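Local atomic coordinates of rhamnosidase B (Bacillus sp., PDB entry 2OKX), a protein that removes terminal alpha-L-rhamnose residues from glycosides by hydrolysis, as a family 78 glycoside hydrolase, a family that inverts the anomeric configuration. Residues I451-E456 / F486-R491; A685-P690 / A794-G799; G244-I249 / V303-S308; R652-V657 / R707-L712. One frame throughout, in Å; residues are numbered along the deposited sequence.

Interaction 1 of 4, residues I451-E456 / F486-R491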
loop_
_atom_site.group_PDB
_atom_site.type_symbol
_atom_site.label_atom_id
_atom_site.label_comp_id
_atom_site.label_asym_id
_atom_site.label_seq_id
_atom_site.Cartn_x
_atom_site.Cartn_y
_atom_site.Cartn_z
ATOM N N ILE A 451 -1.283 12.276 10.197
ATOM C CA ILE A 451 -0.606 13.540 10.440
ATOM C C ILE A 451 -1.491 14.448 11.278
ATOM O O ILE A 451 -2.695 14.560 11.031
ATOM C CB ILE A 451 -0.279 14.248 9.111
ATOM C CG1 ILE A 451 0.714 13.400 8.312
ATOM C CG2 ILE A 451 0.271 15.649 9.375
ATOM C CD1 ILE A 451 0.896 13.863 6.882
ATOM N N GLY A 452 -0.888 15.085 12.274
ATOM C CA GLY A 452 -1.634 15.979 13.137
ATOM C C GLY A 452 -0.833 17.216 13.474
ATOM O O GLY A 452 0.395 17.228 13.375
ATOM N N PHE A 453 -1.530 18.276 13.863
ATOM C CA PHE A 453 -0.859 19.508 14.233
ATOM C C PHE A 453 -1.784 20.405 15.041
ATOM O O PHE A 453 -2.989 20.169 15.125
ATOM C CB PHE A 453 -0.381 20.268 12.989
ATOM C CG PHE A 453 -1.500 20.755 12.101
ATOM C CD1 PHE A 453 -1.909 20.010 11.002
ATOM C CD2 PHE A 453 -2.149 21.960 12.371
ATOM C CE1 PHE A 453 -2.948 20.456 10.178
ATOM C CE2 PHE A 453 -3.191 22.416 11.555
ATOM C CZ PHE A 453 -3.589 21.663 10.457
ATOM N N GLU A 454 -1.188 21.418 15.652
ATOM C CA GLU A 454 -1.912 22.410 16.432
ATOM C C GLU A 454 -1.176 23.704 16.153
ATOM O O GLU A 454 0.056 23.744 16.189
ATOM C CB GLU A 454 -1.874 22.094 17.928
ATOM C CG GLU A 454 -2.549 23.165 18.775
ATOM C CD GLU A 454 -2.686 22.775 20.231
ATOM O OE1 GLU A 454 -3.043 23.649 21.042
ATOM O OE2 GLU A 454 -2.443 21.597 20.566
ATOM N N LEU A 455 -1.923 24.758 15.856
ATOM C CA LEU A 455 -1.298 26.030 15.541
ATOM C C LEU A 455 -2.252 27.208 15.699
ATOM O O LEU A 455 -3.453 27.032 15.899
ATOM C CB LEU A 455 -0.776 25.993 14.098
ATOM C CG LEU A 455 -1.805 25.671 12.998
ATOM C CD1 LEU A 455 -2.713 26.875 12.752
ATOM C CD2 LEU A 455 -1.080 25.304 11.705
ATOM N N GLU A 456 -1.688 28.406 15.614
ATOM C CA GLU A 456 -2.452 29.648 15.685
ATOM C C GLU A 456 -2.116 30.353 14.384
ATOM O O GLU A 456 -0.948 30.441 14.020
ATOM C CB GLU A 456 -1.992 30.532 16.845
ATOM C CG GLU A 456 -2.168 29.935 18.217
ATOM C CD GLU A 456 -1.724 30.887 19.307
ATOM O OE1 GLU A 456 -1.066 30.431 20.262
ATOM O OE2 GLU A 456 -2.037 32.091 19.213
ATOM N N PHE A 486 -2.560 16.755 1.742
ATOM C CA PHE A 486 -3.797 17.331 2.236
ATOM C C PHE A 486 -3.571 18.832 2.345
ATOM O O PHE A 486 -2.434 19.297 2.475
ATOM C CB PHE A 486 -4.262 16.715 3.577
ATOM C CG PHE A 486 -3.545 17.221 4.807
ATOM C CD1 PHE A 486 -2.856 16.332 5.627
ATOM C CD2 PHE A 486 -3.621 18.561 5.192
ATOM C CE1 PHE A 486 -2.257 16.764 6.811
ATOM C CE2 PHE A 486 -3.024 19.001 6.375
ATOM C CZ PHE A 486 -2.342 18.101 7.184
ATOM N N ARG A 487 -4.646 19.593 2.209
ATOM C CA ARG A 487 -4.566 21.034 2.353
ATOM C C ARG A 487 -5.568 21.391 3.429
ATOM O O ARG A 487 -6.701 20.907 3.420
ATOM C CB ARG A 487 -4.927 21.770 1.060
ATOM C CG ARG A 487 -5.223 23.261 1.295
ATOM C CD ARG A 487 -5.196 24.057 0.009
ATOM N NE ARG A 487 -3.847 24.149 -0.533
ATOM C CZ ARG A 487 -3.539 24.755 -1.674
ATOM N NH1 ARG A 487 -4.492 25.328 -2.400
ATOM N NH2 ARG A 487 -2.280 24.793 -2.088
ATOM N N TYR A 488 -5.138 22.231 4.356
ATOM C CA TYR A 488 -5.979 22.671 5.454
ATOM C C TYR A 488 -5.975 24.192 5.416
ATOM O O TYR A 488 -4.911 24.816 5.406
ATOM C CB TYR A 488 -5.395 22.185 6.783
ATOM C CG TYR A 488 -6.157 22.636 8.008
ATOM C CD1 TYR A 488 -7.182 21.856 8.544
ATOM C CD2 TYR A 488 -5.849 23.845 8.633
ATOM C CE1 TYR A 488 -7.878 22.268 9.679
ATOM C CE2 TYR A 488 -6.540 24.269 9.766
ATOM C CZ TYR A 488 -7.550 23.477 10.282
ATOM O OH TYR A 488 -8.227 23.895 11.403
ATOM N N ILE A 489 -7.163 24.782 5.364
ATOM C CA ILE A 489 -7.296 26.232 5.336
ATOM C C ILE A 489 -7.774 26.644 6.722
ATOM O O ILE A 489 -8.817 26.193 7.194
ATOM C CB ILE A 489 -8.305 26.677 4.262
ATOM C CG1 ILE A 489 -7.915 26.066 2.913
ATOM C CG2 ILE A 489 -8.306 28.197 4.150
ATOM C CD1 ILE A 489 -8.971 26.203 1.837
ATOM N N CYS A 490 -6.995 27.504 7.361
ATOM C CA CYS A 490 -7.258 27.955 8.723
ATOM C C CYS A 490 -8.437 28.861 9.022
ATOM O O CYS A 490 -8.798 29.730 8.231
ATOM C CB CYS A 490 -6.015 28.647 9.270
ATOM S SG CYS A 490 -4.573 27.581 9.365
ATOM N N ARG A 491 -9.025 28.637 10.191
ATOM C CA ARG A 491 -10.102 29.480 10.675
ATOM C C ARG A 491 -9.268 30.438 11.519
ATOM O O ARG A 491 -8.055 30.254 11.633
ATOM C CB ARG A 491 -11.080 28.701 11.560
ATOM C CG ARG A 491 -10.495 28.184 12.869
ATOM C CD ARG A 491 -11.609 27.801 13.833
ATOM N NE ARG A 491 -12.466 26.763 13.266
ATOM C CZ ARG A 491 -12.201 25.462 13.327
ATOM N NH1 ARG A 491 -11.104 25.035 13.942
ATOM N NH2 ARG A 491 -13.020 24.590 12.751
#

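Interaction 2 of 4, residues A685-P690 / A794-G799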
loop_
_atom_site.group_PDB
_atom_site.type_symbol
_atom_site.label_atom_id
_atom_site.label_comp_id
_atom_site.label_asym_id
_atom_site.label_seq_id
_atom_site.Cartn_x
_atom_site.Cartn_y
_atom_site.Cartn_z
ATOM N N ALA A 685 12.623 -7.884 -12.938
ATOM C CA ALA A 685 13.881 -8.000 -13.662
ATOM C C ALA A 685 13.583 -8.461 -15.086
ATOM O O ALA A 685 12.496 -8.966 -15.359
ATOM C CB ALA A 685 14.791 -9.000 -12.964
ATOM N N PRO A 686 14.551 -8.296 -16.005
ATOM C CA PRO A 686 14.445 -8.673 -17.420
ATOM C C PRO A 686 14.205 -10.159 -17.690
ATOM O O PRO A 686 14.713 -10.700 -18.672
ATOM C CB PRO A 686 15.778 -8.206 -18.004
ATOM C CG PRO A 686 16.160 -7.069 -17.124
ATOM C CD PRO A 686 15.824 -7.601 -15.757
ATOM N N ILE A 687 13.448 -10.816 -16.817
ATOM C CA ILE A 687 13.132 -12.230 -16.989
ATOM C C ILE A 687 12.197 -12.354 -18.188
ATOM O O ILE A 687 11.307 -11.523 -18.369
ATOM C CB ILE A 687 12.392 -12.803 -15.753
ATOM C CG1 ILE A 687 13.334 -12.859 -14.552
ATOM C CG2 ILE A 687 11.834 -14.188 -16.067
ATOM C CD1 ILE A 687 12.652 -13.300 -13.274
ATOM N N ASP A 688 12.394 -13.380 -19.010
ATOM C CA ASP A 688 11.521 -13.566 -20.160
ATOM C C ASP A 688 10.271 -14.266 -19.636
ATOM O O ASP A 688 10.124 -15.486 -19.732
ATOM C CB ASP A 688 12.219 -14.400 -21.241
ATOM C CG ASP A 688 11.536 -14.290 -22.595
ATOM O OD1 ASP A 688 10.809 -13.299 -22.821
ATOM O OD2 ASP A 688 11.738 -15.188 -23.441
ATOM N N GLN A 689 9.380 -13.469 -19.057
ATOM C CA GLN A 689 8.142 -13.969 -18.478
ATOM C C GLN A 689 6.958 -13.275 -19.147
ATOM O O GLN A 689 6.247 -12.485 -18.525
ATOM C CB GLN A 689 8.150 -13.706 -16.963
ATOM C CG GLN A 689 8.316 -12.236 -16.587
ATOM C CD GLN A 689 8.696 -12.024 -15.127
ATOM O OE1 GLN A 689 8.282 -12.779 -14.245
ATOM N NE2 GLN A 689 9.477 -10.979 -14.865
ATOM N N PRO A 690 6.728 -13.573 -20.436
ATOM C CA PRO A 690 5.626 -12.970 -21.192
ATOM C C PRO A 690 4.252 -13.398 -20.694
ATOM O O PRO A 690 4.094 -14.475 -20.121
ATOM C CB PRO A 690 5.895 -13.448 -22.613
ATOM C CG PRO A 690 6.433 -14.831 -22.380
ATOM C CD PRO A 690 7.409 -14.605 -21.239
ATOM N N ALA A 794 26.143 -13.474 -17.111
ATOM C CA ALA A 794 25.399 -13.402 -18.365
ATOM C C ALA A 794 23.915 -13.630 -18.113
ATOM O O ALA A 794 23.067 -13.225 -18.913
ATOM C CB ALA A 794 25.923 -14.438 -19.349
ATOM N N PHE A 795 23.606 -14.289 -17.002
ATOM C CA PHE A 795 22.222 -14.562 -16.637
ATOM C C PHE A 795 21.559 -13.296 -16.121
ATOM O O PHE A 795 22.236 -12.375 -15.658
ATOM C CB PHE A 795 22.145 -15.617 -15.528
ATOM C CG PHE A 795 22.322 -17.031 -16.003
ATOM C CD1 PHE A 795 22.081 -18.092 -15.134
ATOM C CD2 PHE A 795 22.729 -17.309 -17.303
ATOM C CE1 PHE A 795 22.241 -19.410 -15.551
ATOM C CE2 PHE A 795 22.892 -18.626 -17.729
ATOM C CZ PHE A 795 22.647 -19.677 -16.851
ATOM N N VAL A 796 20.235 -13.251 -16.209
ATOM C CA VAL A 796 19.490 -12.112 -15.691
ATOM C C VAL A 796 19.711 -12.223 -14.183
ATOM O O VAL A 796 19.708 -13.326 -13.641
ATOM C CB VAL A 796 17.980 -12.232 -16.007
ATOM C CG1 VAL A 796 17.203 -11.141 -15.284
ATOM C CG2 VAL A 796 17.755 -12.118 -17.510
ATOM N N GLN A 797 19.915 -11.095 -13.511
ATOM C CA GLN A 797 20.162 -11.106 -12.072
ATOM C C GLN A 797 18.919 -10.793 -11.240
ATOM O O GLN A 797 17.923 -10.287 -11.760
ATOM C CB GLN A 797 21.269 -10.107 -11.731
ATOM C CG GLN A 797 22.586 -10.356 -12.461
ATOM C CD GLN A 797 23.192 -11.711 -12.134
ATOM O OE1 GLN A 797 23.368 -12.058 -10.969
ATOM N NE2 GLN A 797 23.520 -12.481 -13.167
ATOM N N ILE A 798 18.989 -11.100 -9.944
ATOM C CA ILE A 798 17.883 -10.846 -9.024
ATOM C C ILE A 798 17.653 -9.341 -8.944
ATOM O O ILE A 798 18.593 -8.575 -8.720
ATOM C CB ILE A 798 18.197 -11.403 -7.615
ATOM C CG1 ILE A 798 18.247 -12.935 -7.667
ATOM C CG2 ILE A 798 17.143 -10.935 -6.613
ATOM C CD1 ILE A 798 18.562 -13.584 -6.337
ATOM N N GLY A 799 16.404 -8.920 -9.122
ATOM C CA GLY A 799 16.109 -7.498 -9.103
ATOM C C GLY A 799 15.438 -6.917 -7.873
ATOM O O GLY A 799 15.220 -5.707 -7.812
#

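Interaction 3 of 4, residues G244-I249 / V303-S308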
loop_
_atom_site.group_PDB
_atom_site.type_symbol
_atom_site.label_atom_id
_atom_site.label_comp_id
_atom_site.label_asym_id
_atom_site.label_seq_id
_atom_site.Cartn_x
_atom_site.Cartn_y
_atom_site.Cartn_z
ATOM N N GLY A 244 -8.259 10.378 -26.329
ATOM C CA GLY A 244 -8.807 11.719 -26.349
ATOM C C GLY A 244 -7.809 12.773 -25.921
ATOM O O GLY A 244 -6.615 12.494 -25.779
ATOM N N TYR A 245 -8.300 13.991 -25.713
ATOM C CA TYR A 245 -7.442 15.100 -25.309
ATOM C C TYR A 245 -8.048 15.917 -24.183
ATOM O O TYR A 245 -9.221 15.773 -23.843
ATOM C CB TYR A 245 -7.221 16.087 -26.462
ATOM C CG TYR A 245 -6.744 15.511 -27.768
ATOM C CD1 TYR A 245 -7.630 14.891 -28.647
ATOM C CD2 TYR A 245 -5.406 15.616 -28.141
ATOM C CE1 TYR A 245 -7.191 14.391 -29.873
ATOM C CE2 TYR A 245 -4.957 15.121 -29.359
ATOM C CZ TYR A 245 -5.853 14.511 -30.217
ATOM O OH TYR A 245 -5.398 14.014 -31.415
ATOM N N VAL A 246 -7.219 16.777 -23.610
ATOM C CA VAL A 246 -7.664 17.718 -22.597
ATOM C C VAL A 246 -7.505 19.017 -23.367
ATOM O O VAL A 246 -6.489 19.216 -24.032
ATOM C CB VAL A 246 -6.741 17.760 -21.365
ATOM C CG1 VAL A 246 -6.992 19.049 -20.580
ATOM C CG2 VAL A 246 -7.012 16.559 -20.476
ATOM N N ALA A 247 -8.495 19.898 -23.293
ATOM C CA ALA A 247 -8.400 21.151 -24.028
ATOM C C ALA A 247 -8.829 22.360 -23.216
ATOM O O ALA A 247 -9.757 22.290 -22.409
ATOM C CB ALA A 247 -9.228 21.064 -25.305
ATOM N N THR A 248 -8.139 23.471 -23.444
ATOM C CA THR A 248 -8.442 24.716 -22.763
ATOM C C THR A 248 -7.959 25.882 -23.614
ATOM O O THR A 248 -7.017 25.746 -24.405
ATOM C CB THR A 248 -7.745 24.801 -21.385
ATOM O OG1 THR A 248 -8.275 25.912 -20.648
ATOM C CG2 THR A 248 -6.242 24.991 -21.558
ATOM N N ILE A 249 -8.613 27.026 -23.451
ATOM C CA ILE A 249 -8.232 28.224 -24.184
ATOM C C ILE A 249 -7.391 29.095 -23.263
ATOM O O ILE A 249 -7.858 29.528 -22.210
ATOM C CB ILE A 249 -9.464 29.034 -24.635
ATOM C CG1 ILE A 249 -10.359 28.174 -25.529
ATOM C CG2 ILE A 249 -9.018 30.282 -25.382
ATOM C CD1 ILE A 249 -9.686 27.730 -26.809
ATOM N N VAL A 303 -3.819 18.752 -25.162
ATOM C CA VAL A 303 -2.909 17.766 -24.589
ATOM C C VAL A 303 -3.454 16.373 -24.860
ATOM O O VAL A 303 -4.557 16.040 -24.433
ATOM C CB VAL A 303 -2.769 17.952 -23.058
ATOM C CG1 VAL A 303 -1.801 16.911 -22.492
ATOM C CG2 VAL A 303 -2.282 19.364 -22.740
ATOM N N ASP A 304 -2.695 15.564 -25.584
ATOM C CA ASP A 304 -3.134 14.203 -25.879
ATOM C C ASP A 304 -2.977 13.384 -24.605
ATOM O O ASP A 304 -1.886 13.319 -24.043
ATOM C CB ASP A 304 -2.283 13.595 -26.997
ATOM C CG ASP A 304 -2.775 12.221 -27.428
ATOM O OD1 ASP A 304 -2.182 11.650 -28.361
ATOM O OD2 ASP A 304 -3.750 11.714 -26.838
ATOM N N ILE A 305 -4.067 12.773 -24.147
ATOM C CA ILE A 305 -4.035 11.964 -22.930
ATOM C C ILE A 305 -4.333 10.491 -23.205
ATOM O O ILE A 305 -4.557 9.713 -22.274
ATOM C CB ILE A 305 -5.050 12.479 -21.884
ATOM C CG1 ILE A 305 -6.458 12.497 -22.485
ATOM C CG2 ILE A 305 -4.637 13.865 -21.399
ATOM C CD1 ILE A 305 -7.546 12.913 -21.509
ATOM N N THR A 306 -4.330 10.116 -24.482
ATOM C CA THR A 306 -4.598 8.738 -24.893
ATOM C C THR A 306 -3.625 7.808 -24.179
ATOM O O THR A 306 -2.413 7.910 -24.367
ATOM C CB THR A 306 -4.426 8.579 -26.409
ATOM O OG1 THR A 306 -5.344 9.451 -27.081
ATOM C CG2 THR A 306 -4.695 7.141 -26.834
ATOM N N SER A 307 -4.160 6.899 -23.369
ATOM C CA SER A 307 -3.309 5.993 -22.608
ATOM C C SER A 307 -4.100 5.043 -21.723
ATOM O O SER A 307 -5.327 5.007 -21.747
ATOM C CB SER A 307 -2.403 6.812 -21.696
ATOM O OG SER A 307 -3.201 7.565 -20.789
ATOM N N SER A 308 -3.359 4.278 -20.931
ATOM C CA SER A 308 -3.937 3.359 -19.968
ATOM C C SER A 308 -3.899 4.143 -18.661
ATOM O O SER A 308 -2.924 4.835 -18.388
ATOM C CB SER A 308 -3.076 2.100 -19.839
ATOM O OG SER A 308 -3.628 1.220 -18.875
#

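Interaction 4 of 4, residues R652-V657 / R707-L712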
loop_
_atom_site.group_PDB
_atom_site.type_symbol
_atom_site.label_atom_id
_atom_site.label_comp_id
_atom_site.label_asym_id
_atom_site.label_seq_id
_atom_site.Cartn_x
_atom_site.Cartn_y
_atom_site.Cartn_z
ATOM N N ARG A 652 -10.547 -26.050 7.664
ATOM C CA ARG A 652 -11.383 -24.980 7.133
ATOM C C ARG A 652 -10.884 -24.455 5.796
ATOM O O ARG A 652 -11.680 -24.126 4.917
ATOM C CB ARG A 652 -11.452 -23.800 8.110
ATOM C CG ARG A 652 -12.177 -24.073 9.419
ATOM C CD ARG A 652 -12.508 -22.762 10.118
ATOM N NE ARG A 652 -11.314 -22.004 10.487
ATOM C CZ ARG A 652 -10.620 -22.197 11.605
ATOM N NH1 ARG A 652 -9.545 -21.464 11.858
ATOM N NH2 ARG A 652 -11.012 -23.117 12.479
ATOM N N ILE A 653 -9.565 -24.382 5.639
ATOM C CA ILE A 653 -8.976 -23.845 4.418
ATOM C C ILE A 653 -8.711 -24.853 3.296
ATOM O O ILE A 653 -8.585 -24.462 2.135
ATOM C CB ILE A 653 -7.647 -23.091 4.740
ATOM C CG1 ILE A 653 -7.425 -21.969 3.728
ATOM C CG2 ILE A 653 -6.463 -24.055 4.709
ATOM C CD1 ILE A 653 -8.400 -20.825 3.880
ATOM N N TRP A 654 -8.630 -26.140 3.627
ATOM C CA TRP A 654 -8.353 -27.157 2.608
ATOM C C TRP A 654 -9.215 -27.051 1.349
ATOM O O TRP A 654 -8.694 -27.074 0.233
ATOM C CB TRP A 654 -8.486 -28.569 3.192
ATOM C CG TRP A 654 -8.472 -29.644 2.133
ATOM C CD1 TRP A 654 -9.447 -30.572 1.898
ATOM C CD2 TRP A 654 -7.457 -29.871 1.142
ATOM N NE1 TRP A 654 -9.104 -31.361 0.823
ATOM C CE2 TRP A 654 -7.890 -30.953 0.340
ATOM C CE3 TRP A 654 -6.227 -29.266 0.853
ATOM C CZ2 TRP A 654 -7.134 -31.443 -0.734
ATOM C CZ3 TRP A 654 -5.475 -29.753 -0.216
ATOM C CH2 TRP A 654 -5.934 -30.831 -0.995
ATOM N N PRO A 655 -10.545 -26.949 1.506
ATOM C CA PRO A 655 -11.424 -26.845 0.335
ATOM C C PRO A 655 -11.033 -25.722 -0.628
ATOM O O PRO A 655 -11.000 -25.922 -1.844
ATOM C CB PRO A 655 -12.800 -26.628 0.962
ATOM C CG PRO A 655 -12.707 -27.434 2.219
ATOM C CD PRO A 655 -11.336 -27.054 2.744
ATOM N N ALA A 656 -10.734 -24.543 -0.086
ATOM C CA ALA A 656 -10.343 -23.408 -0.917
ATOM C C ALA A 656 -9.029 -23.699 -1.632
ATOM O O ALA A 656 -8.818 -23.265 -2.767
ATOM C CB ALA A 656 -10.207 -22.149 -0.062
ATOM N N VAL A 657 -8.143 -24.432 -0.964
ATOM C CA VAL A 657 -6.850 -24.783 -1.543
ATOM C C VAL A 657 -7.033 -25.780 -2.683
ATOM O O VAL A 657 -6.456 -25.627 -3.760
ATOM C CB VAL A 657 -5.913 -25.401 -0.477
ATOM C CG1 VAL A 657 -4.645 -25.922 -1.134
ATOM C CG2 VAL A 657 -5.569 -24.355 0.578
ATOM N N ARG A 707 2.377 -30.214 -4.113
ATOM C CA ARG A 707 2.927 -31.047 -3.050
ATOM C C ARG A 707 2.676 -30.436 -1.673
ATOM O O ARG A 707 2.258 -31.131 -0.745
ATOM C CB ARG A 707 4.422 -31.262 -3.286
ATOM C CG ARG A 707 4.696 -32.140 -4.493
ATOM C CD ARG A 707 6.143 -32.098 -4.931
ATOM N NE ARG A 707 6.393 -33.051 -6.010
ATOM C CZ ARG A 707 7.483 -33.054 -6.771
ATOM N NH1 ARG A 707 7.620 -33.966 -7.724
ATOM N NH2 ARG A 707 8.428 -32.141 -6.589
ATOM N N ASP A 708 2.918 -29.134 -1.543
ATOM C CA ASP A 708 2.698 -28.449 -0.272
ATOM C C ASP A 708 1.250 -28.611 0.192
ATOM O O ASP A 708 0.973 -28.626 1.392
ATOM C CB ASP A 708 3.020 -26.955 -0.406
ATOM C CG ASP A 708 4.510 -26.678 -0.477
ATOM O OD1 ASP A 708 4.885 -25.541 -0.835
ATOM O OD2 ASP A 708 5.308 -27.587 -0.170
ATOM N N SER A 709 0.330 -28.740 -0.763
ATOM C CA SER A 709 -1.092 -28.883 -0.447
ATOM C C SER A 709 -1.391 -30.122 0.397
ATOM O O SER A 709 -2.356 -30.142 1.162
ATOM C CB SER A 709 -1.921 -28.936 -1.733
ATOM O OG SER A 709 -1.680 -30.135 -2.451
ATOM N N ARG A 710 -0.569 -31.155 0.253
ATOM C CA ARG A 710 -0.767 -32.382 1.015
ATOM C C ARG A 710 -0.752 -32.108 2.514
ATOM O O ARG A 710 -1.584 -32.631 3.258
ATOM C CB ARG A 710 0.310 -33.411 0.658
ATOM C CG ARG A 710 0.323 -34.644 1.560
ATOM C CD ARG A 710 0.911 -35.848 0.841
ATOM N NE ARG A 710 -0.019 -36.373 -0.157
ATOM C CZ ARG A 710 0.278 -37.322 -1.041
ATOM N NH1 ARG A 710 -0.640 -37.730 -1.906
ATOM N NH2 ARG A 710 1.493 -37.855 -1.069
ATOM N N ALA A 711 0.193 -31.280 2.956
ATOM C CA ALA A 711 0.306 -30.948 4.371
ATOM C C ALA A 711 -1.030 -30.453 4.916
ATOM O O ALA A 711 -1.465 -30.871 5.986
ATOM C CB ALA A 711 1.391 -29.891 4.579
ATOM N N LEU A 712 -1.684 -29.568 4.173
ATOM C CA LEU A 712 -2.973 -29.029 4.595
ATOM C C LEU A 712 -4.046 -30.108 4.574
ATOM O O LEU A 712 -4.873 -30.195 5.484
ATOM C CB LEU A 712 -3.381 -27.866 3.688
ATOM C CG LEU A 712 -2.500 -26.622 3.838
ATOM C CD1 LEU A 712 -2.741 -25.658 2.688
ATOM C CD2 LEU A 712 -2.796 -25.964 5.175
#

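Interaction 1 of 4, residues I451-E456 / F486-R491
Phe453 drives the edge of its ring into the face of Tyr488, a T-shaped stack with centroids 5.2 Å apart and planes at 83°. A single atom makes the closest approach: Phe453 CZ sits above the Tyr488 ring, displaced from the centre toward the rim, and is 3.6 Å from Tyr488 CD2. Two first torsions prepare this meeting. Phe453 holds CG in the crowded position between the backbone N and the carbonyl carbon (chi1 65°), whereas Tyr488 CG is anti to its backbone N. The hydroxyl of Tyr488 is bonded to Gln495, a second tie on the ring that presents its face to Phe453.

The neighbouring edge atom of the phenylalanine, Phe453 CE1, reaches Phe486 CZ at 3.9 Å, an oblique approach that is not a stack. Phe486 in turn takes Ile451 at its edge, near the ring plane, with Ile451 CG2 3.8 Å from Phe486 CE1. Farther along, Leu455 CD1 meets Cys490 SG at 3.9 Å, and that sulfur also lies in the plane of the Tyr488 ring at its edge. All six touching residues are buried and no hydrogen bond crosses the contact.

Backbone pairing goes to other strands: strand 450-457 pairs with strands 493-498 and 520-528, whereas strand 485-489 pairs with strand 462-472. The two segments therefore belong to different sheets, and the axes of these short strand segments are 10.9 Å apart and 20° from parallel. Two sheets facing each other across an apolar, aromatic interior are the hallmark of a beta-sandwich, here the concanavalin-like domain.

Interaction 2 of 4, residues A685-P690 / A794-G799
Val796 sets its two methyl branches against Pro686, one at the ring and one at the carbonyl. Val796 CG1, anti to the backbone N (chi1 172°), comes to 3.8 Å from Pro686 CD, and the two side chains meet at a slant. The other branch, Val796 CG2, stands 3.6 Å from Pro686 O. CG1 is shared further: Ala685 CB lies 4.0 Å from Val796 CG1, and Ile687 CG1 touches the same methyl more loosely.

Ala685 points its methyl toward the opposing loop, where Ala685 CB is 3.6 Å from Gln797 O. Gln797 CB leaves the backbone away from the other loop, and Gln797 NE2 bonds to Phe795 O at 2.8 Å with the donor above the carbonyl plane. An alanine in place of Val796 would probably leave Pro686 CD and Pro686 O without their methyl partners and open a gap between the loops.

Both loops belong to the six-hairpin glycosidase domain, one preceding strand 694-695 and the other leading into helix 801-813. Asp688 and Gln797 look elsewhere: Asp688 OD2 bonds to Ser759, and Gln797 OE1 to a glycerol probably from the crystallisation liquor. With no hydrogen bond between the segments, their contact is van der Waals only, a branched valine fitted against alanine, proline and isoleucine; just outside it, Gly799 N to Asp683 OD1 adds a polar tie between the same loops.

Interaction 3 of 4, residues G244-I249 / V303-S308
Two adjacent antiparallel pairs, Tyr245 with Asp304 and Val246 with Val303, join strands of the D2 domain, and an Asx turn at Asp304 finishes the junction. Val246 and Val303 form the hydrogen-bonded pair: Val246 N reaches Val303 O at 2.9 Å and Val303 N returns to Val246 O. Beyond the non-hydrogen-bonded pair, Ile305 N bonds to Gly244 O at 3.0 Å. Gly244 has backbone angles at which a CB would strike the preceding carbonyl.

Asp304 OD2 accepts twice from Thr306. Thr306 OG1 donates at 2.8 Å to the syn lone pair of Asp304 OD2, while Thr306 N comes from above the carboxylate plane. Thr306 OG1 then receives Gly244 N at 3.1 Å, so the carboxylate probably helps orient this accepting hydroxyl. An alanine in place of Asp304 would probably undo the Asx turn, leaving Thr306 N and Thr306 OG1 without their acceptor.

The side chains of Tyr245 and Asp304 meet at a slant, with Tyr245 CD2 3.5 Å from Asp304 CA. On the face carrying Val246, the side chains of Val246 and Ile305 cross at about a right angle, Val246 CG2 3.7 Å from Ile305 CG2.

Helix 362-370 covers the Tyr245 side: Tyr364 accepts from Tyr245 OH through its carbonyl and bonds to Asp304 OD1 through its hydroxyl, beside Ser269. Strand 338-340 pairs with Tyr245 and Ala247 along the other edge of segment 244-249.

Interaction 4 of 4, residues R652-V657 / R707-L712
The shortest polar bond within the two segments that meet through Trp654 and Ser709 is a local helical one, Arg710 N to Arg707 O at 3.0 Å; none passes between the helices. The nearest approach across is Trp654 CZ3 to Ser709 O, 3.4 Å, with the carbonyl oxygen oblique to the indole. Ser709 CB instead lies in the plane of that ring, at its edge, 3.9 Å from Trp654 CZ3. Trp654 CG is anti to the backbone N (chi1 169°), and with chi2 at -122° the six-membered ring's CZ3 comes up to Ser709.

Leu712 fills the other half of the seam. Leu712 CD1 meets Val657 CG2 at 3.8 Å, the two side chains crossing at about a right angle, and Leu712 CD2 touches Ile653 CG2 at 4.2 Å. Polar ends are satisfied outside: Trp654 NE1 bonds to Glu721, and Ser709 OG to Leu706 O one turn back.

The axes of the two short helical segments approach to 10.1 Å, with 153° between their directions, a nearly antiparallel pair in the helical barrel of the six-hairpin glycosidase domain. Around it, helix 723-739 brings Phe725 against Trp654 and Ser709, while helix 627-644 contributes Trp633 beside Ile653 and Cys637 beside Leu712.

Overall arrangement
The four contacts sample three parts of one chain: interaction 3 in domain D2, interaction 1 in the concanavalin-like domain, and interactions 2 and 4 in the six-hairpin glycosidase domain. Only the last two share a domain and interleave along the sequence, with centres about 31 Å apart and nearest atoms about 19 Å apart. Interactions 1 and 2 lie on opposite sides of the chain's centre, their centres about 47 Å apart, and no two contacts touch. Leu455 in interaction 1 has its side chain about 10 Å from a bound calcium ion. Glycerol, probably from the crystallisation liquor, lies about 3 Å from the side chains of Gln797 (interaction 2) and Tyr245 (interaction 3), which may mark pockets but does not prove them.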